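Local coordinates for folylpolyglutamate synthase protein FOLC (Mycobacterium tuberculosis, PDB 2VOS) that probably adds L-glutamate to dihydropteroate and, successively, to tetrahydrofolate in ATP-dependent reactions, and here holds ADP, at residues E23-L27 / S116-V121; E31-R37 / A148-V154. All coordinates share one frame; numbering follows the deposited sequence.

Contact 1 (E23-L27 / S116-V121)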
# COMPACT_ATOMS: atom_id res chain seq x y z
N GLU A 23 -3.14 -27.28 3.71
CA GLU A 23 -3.10 -25.96 4.31
C GLU A 23 -3.56 -24.98 3.23
O GLU A 23 -4.46 -24.20 3.46
CB GLU A 23 -1.66 -25.65 4.80
CG GLU A 23 -1.35 -24.21 5.07
CD GLU A 23 0.07 -23.96 5.66
OE1 GLU A 23 1.09 -24.28 4.96
OE2 GLU A 23 0.13 -23.45 6.80
N ILE A 24 -2.92 -25.03 2.06
CA ILE A 24 -3.28 -24.16 0.91
C ILE A 24 -4.71 -24.41 0.49
O ILE A 24 -5.44 -23.50 0.08
CB ILE A 24 -2.42 -24.41 -0.37
CG1 ILE A 24 -0.90 -24.33 -0.12
CG2 ILE A 24 -2.85 -23.45 -1.49
CD1 ILE A 24 -0.42 -22.95 0.27
N ALA A 25 -5.11 -25.67 0.53
CA ALA A 25 -6.44 -26.00 0.08
C ALA A 25 -7.47 -25.42 1.05
O ALA A 25 -8.49 -24.86 0.60
CB ALA A 25 -6.59 -27.50 -0.04
N SER A 26 -7.23 -25.55 2.36
CA SER A 26 -8.13 -24.95 3.36
C SER A 26 -8.18 -23.46 3.17
O SER A 26 -9.25 -22.88 3.22
CB SER A 26 -7.71 -25.28 4.81
OG SER A 26 -7.83 -26.68 5.07
N LEU A 27 -7.05 -22.83 2.94
CA LEU A 27 -7.07 -21.40 2.68
C LEU A 27 -7.97 -21.07 1.49
O LEU A 27 -8.75 -20.11 1.53
CB LEU A 27 -5.65 -20.90 2.44
CG LEU A 27 -5.67 -19.39 2.23
CD1 LEU A 27 -4.60 -18.70 3.00
CD2 LEU A 27 -5.48 -19.10 0.80
N SER A 116 0.85 -18.03 8.46
CA SER A 116 0.77 -19.17 7.50
C SER A 116 -0.67 -19.39 7.05
O SER A 116 -1.64 -18.91 7.68
CB SER A 116 1.31 -20.45 8.16
OG SER A 116 0.39 -20.77 9.22
N PRO A 117 -0.84 -20.09 5.94
CA PRO A 117 -2.19 -20.41 5.55
C PRO A 117 -2.97 -21.13 6.71
O PRO A 117 -4.13 -20.89 6.91
CB PRO A 117 -1.98 -21.36 4.34
CG PRO A 117 -0.67 -20.76 3.68
CD PRO A 117 0.17 -20.54 4.95
N ALA A 118 -2.32 -22.01 7.47
CA ALA A 118 -3.02 -22.71 8.55
C ALA A 118 -3.54 -21.72 9.65
O ALA A 118 -4.68 -21.80 10.12
CB ALA A 118 -2.05 -23.79 9.12
N GLN A 119 -2.72 -20.76 10.01
CA GLN A 119 -3.09 -19.80 11.02
C GLN A 119 -4.20 -18.92 10.48
O GLN A 119 -5.03 -18.45 11.27
CB GLN A 119 -1.89 -18.91 11.33
CG GLN A 119 -0.94 -19.53 12.34
CD GLN A 119 0.56 -19.12 12.21
OE1 GLN A 119 0.98 -18.29 11.37
NE2 GLN A 119 1.36 -19.73 13.05
N TYR A 120 -4.18 -18.62 9.16
CA TYR A 120 -5.20 -17.72 8.57
C TYR A 120 -6.55 -18.40 8.68
O TYR A 120 -7.56 -17.80 9.08
CB TYR A 120 -4.82 -17.42 7.12
CG TYR A 120 -5.77 -16.58 6.29
CD1 TYR A 120 -5.60 -15.19 6.19
CD2 TYR A 120 -6.81 -17.15 5.55
CE1 TYR A 120 -6.46 -14.39 5.38
CE2 TYR A 120 -7.70 -16.32 4.73
CZ TYR A 120 -7.49 -14.96 4.66
OH TYR A 120 -8.28 -14.13 3.87
N VAL A 121 -6.59 -19.67 8.27
CA VAL A 121 -7.81 -20.51 8.39
C VAL A 121 -8.25 -20.64 9.85
O VAL A 121 -9.42 -20.46 10.12
CB VAL A 121 -7.58 -21.93 7.74
CG1 VAL A 121 -8.72 -22.88 8.01
CG2 VAL A 121 -7.35 -21.77 6.23

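Contact 2 (E31-R37 / A148-V154)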
# COMPACT_ATOMS: atom_id res chain seq x y z
N GLU A 31 -11.34 -18.55 1.29
CA GLU A 31 -11.42 -17.38 0.38
C GLU A 31 -12.68 -17.48 -0.52
O GLU A 31 -13.33 -16.45 -0.86
CB GLU A 31 -10.19 -17.31 -0.53
CG GLU A 31 -8.97 -16.84 0.20
CD GLU A 31 -9.22 -15.48 0.77
OE1 GLU A 31 -9.19 -14.51 0.01
OE2 GLU A 31 -9.48 -15.36 1.98
N HIS A 32 -12.98 -18.72 -0.94
CA HIS A 32 -14.20 -19.00 -1.74
C HIS A 32 -15.45 -18.51 -0.98
O HIS A 32 -16.32 -17.87 -1.57
CB HIS A 32 -14.31 -20.49 -2.08
CG HIS A 32 -15.43 -20.81 -3.03
ND1 HIS A 32 -15.53 -20.24 -4.29
CD2 HIS A 32 -16.50 -21.64 -2.92
CE1 HIS A 32 -16.61 -20.70 -4.90
NE2 HIS A 32 -17.21 -21.55 -4.09
N LEU A 33 -15.53 -18.78 0.33
CA LEU A 33 -16.65 -18.27 1.13
C LEU A 33 -16.62 -16.77 1.21
O LEU A 33 -17.66 -16.13 1.03
CB LEU A 33 -16.63 -18.79 2.58
CG LEU A 33 -16.90 -20.28 2.77
CD1 LEU A 33 -16.82 -20.55 4.28
CD2 LEU A 33 -18.24 -20.66 2.18
N LEU A 34 -15.46 -16.20 1.58
CA LEU A 34 -15.36 -14.77 1.81
C LEU A 34 -15.72 -14.06 0.50
O LEU A 34 -16.34 -13.00 0.55
CB LEU A 34 -13.95 -14.34 2.30
CG LEU A 34 -13.56 -14.81 3.71
CD1 LEU A 34 -12.16 -14.35 4.03
CD2 LEU A 34 -14.51 -14.12 4.65
N ASP A 35 -15.35 -14.63 -0.65
CA ASP A 35 -15.61 -13.97 -1.92
C ASP A 35 -17.08 -13.93 -2.26
O ASP A 35 -17.48 -13.22 -3.20
CB ASP A 35 -14.79 -14.57 -3.06
CG ASP A 35 -13.30 -14.23 -2.94
OD1 ASP A 35 -12.93 -13.43 -2.08
OD2 ASP A 35 -12.48 -14.75 -3.70
N GLN A 36 -17.90 -14.71 -1.52
CA GLN A 36 -19.33 -14.75 -1.82
C GLN A 36 -20.04 -13.62 -1.09
O GLN A 36 -21.22 -13.41 -1.29
CB GLN A 36 -19.95 -16.08 -1.46
CG GLN A 36 -19.57 -17.14 -2.46
CD GLN A 36 -19.97 -18.53 -2.01
OE1 GLN A 36 -21.15 -18.87 -2.02
NE2 GLN A 36 -19.00 -19.34 -1.63
N ARG A 37 -19.30 -12.90 -0.26
CA ARG A 37 -19.89 -11.84 0.54
C ARG A 37 -20.10 -10.60 -0.33
O ARG A 37 -21.16 -9.98 -0.28
CB ARG A 37 -18.97 -11.50 1.71
CG ARG A 37 -19.06 -12.54 2.81
CD ARG A 37 -18.26 -12.25 4.07
NE ARG A 37 -18.52 -13.34 5.04
CZ ARG A 37 -19.51 -13.33 5.92
NH1 ARG A 37 -20.28 -12.24 6.05
NH2 ARG A 37 -19.73 -14.36 6.72
N ALA A 148 -25.12 -8.85 4.96
CA ALA A 148 -24.07 -9.62 5.64
C ALA A 148 -22.87 -8.70 5.92
O ALA A 148 -22.79 -7.57 5.41
CB ALA A 148 -23.66 -10.78 4.79
N MSE A 149 -21.92 -9.18 6.70
CA MSE A 149 -20.64 -8.48 6.89
C MSE A 149 -19.89 -8.58 5.58
O MSE A 149 -20.00 -9.59 4.90
CB MSE A 149 -19.82 -9.13 8.00
CG MSE A 149 -20.51 -9.13 9.34
SE MSE A 149 -19.28 -9.45 10.83
CE MSE A 149 -18.38 -7.71 10.70
N SER A 150 -19.11 -7.57 5.22
CA SER A 150 -18.32 -7.61 4.00
C SER A 150 -17.07 -8.42 4.23
O SER A 150 -16.66 -8.67 5.38
CB SER A 150 -17.90 -6.23 3.58
OG SER A 150 -16.97 -5.68 4.50
N LYS A 151 -16.44 -8.82 3.14
CA LYS A 151 -15.18 -9.51 3.25
C LYS A 151 -14.11 -8.66 3.96
O LYS A 151 -13.36 -9.17 4.80
CB LYS A 151 -14.71 -9.89 1.85
CG LYS A 151 -13.31 -10.42 1.88
CD LYS A 151 -12.90 -11.00 0.52
CE LYS A 151 -11.53 -11.77 0.74
NZ LYS A 151 -10.97 -12.34 -0.59
N PHE A 152 -14.02 -7.36 3.65
CA PHE A 152 -13.08 -6.53 4.35
C PHE A 152 -13.35 -6.47 5.87
O PHE A 152 -12.40 -6.53 6.71
CB PHE A 152 -12.96 -5.10 3.73
CG PHE A 152 -11.78 -4.32 4.33
CD1 PHE A 152 -10.47 -4.79 4.13
CD2 PHE A 152 -11.99 -3.20 5.13
CE1 PHE A 152 -9.36 -4.12 4.68
CE2 PHE A 152 -10.91 -2.53 5.69
CZ PHE A 152 -9.58 -2.98 5.48
N GLU A 153 -14.61 -6.35 6.26
CA GLU A 153 -14.94 -6.36 7.69
C GLU A 153 -14.43 -7.64 8.38
O GLU A 153 -13.82 -7.59 9.44
CB GLU A 153 -16.44 -6.20 7.88
CG GLU A 153 -16.86 -4.76 7.69
CD GLU A 153 -18.39 -4.59 7.63
OE1 GLU A 153 -19.13 -5.58 7.64
OE2 GLU A 153 -18.86 -3.45 7.56
N VAL A 154 -14.67 -8.78 7.76
CA VAL A 154 -14.21 -10.04 8.31
C VAL A 154 -12.67 -10.13 8.35
O VAL A 154 -12.11 -10.56 9.37
CB VAL A 154 -14.82 -11.24 7.55
CG1 VAL A 154 -14.27 -12.54 8.13
CG2 VAL A 154 -16.37 -11.19 7.68

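Contact 1 (E23-L27 / S116-V121)
E23 and L27, one turn apart, straddle P117 in a packing of two helix starts: the first turn of helix 23-34 lies against the first turn of helix 117-140. The axes of the two short helical pieces approach to 8.5 Å and cross at 37° with the chains running the same general way. The nearest CA pairs are E23-A118 and L27-P117.

The polar link is from A118 N to E23 OE2, 2.9 Å long with an N-H...O angle of 151°. It reaches the anti side of the carboxylate oxygen, somewhat out of the carboxylate plane. E23 gets there because CG lies anti to its backbone N (chi1 162°) and the chain runs on extended, carrying the carboxylate across P117 to the helix start. An acid bound to an amide in this first turn is likely stabilised by the helix dipole.

Apolar contacts fill the remainder. L27 CD1 sits 3.7 Å from Y120 CD2, the two side chains crossing near a right angle, while V121 CG2 comes 3.5 Å from L27 N, over the backbone between S26 and L27. Beyond L27, P104 and V105 continue the packing.

S116 OG accepts from Q119 N (3.2 Å), and Q119 OE1 accepts from S116 N (2.9 Å). This reciprocal pair is a capping box, typical of a helix N-terminus, with E23 supplying an added carboxylate from the neighbouring helix.

Contact 2 (E31-R37 / A148-V154)
K151 and R37 reach across this contact in opposing directions, each carrying a positive charge to oxygens of the other segment. K151 has CG anti to the backbone N (chi1 171°) and remains extended to its end, which carries NZ to a point between the carboxylates of E31 and D35. There it forms salt bridges with D35 OD1 at 2.7 Å and E31 OE1 at 2.9 Å. The two carboxylates are used differently: NZ lies nearly in line with the C-O bond of D35, but meets E31 on the syn side, 33° out of plane. D35 runs alongside the lysine, whereas E31, bent at chi2, crosses it at about a right angle; the other oxygen of E31 is bound by Y120 OH. Two acids on one ammonium probably keep the lysine charged.

The methylenes of K151 pass over L34, with CE 3.9 Å from L34 CB. L34 CD2 in turn packs at 3.8 Å on V154 CG1.

R37 is extended from CG to NE, which lays its guanidinium beside the extended loop A148-S150. NH1 donates to M149 O over 2.9 Å at 161°; the oxygen lies at the guanidinium edge, near its plane, while the donor is tilted from the carbonyl plane. V154 CG2 covers part of one guanidinium face, 4.0 Å above it. NH2 makes a salt bridge to D135, which also accepts from M149 N and so ties both segments to a third element.

A capping box between S150 and E153 starts helix 151-165. Residues 31-37, at the later end of helix 23-34 and beyond, thus pack on that helix start, with helix 117-140 contributing Y120, V131 and D135 alongside.

Contacts 1 and 2 lie 16 Å apart, centre to centre, on the same side of the chain's centre, and share helix 23-34. Its first turn meets the start of helix 117-140 in contact 1; residues 31-37, at the later end of this helix and beyond, meet the start of helix 151-165 in contact 2. The segments alternate along the chain, 23-27, 31-37, 116-121, 148-154, so the N-terminal helix bridges two helices that follow one another. Y120 of contact 1 joins them directly: its OH lies 2.6 Å from E31 OE2, a probable hydrogen bond. The three helices therefore form one packed unit, away from the ADP and metal sites.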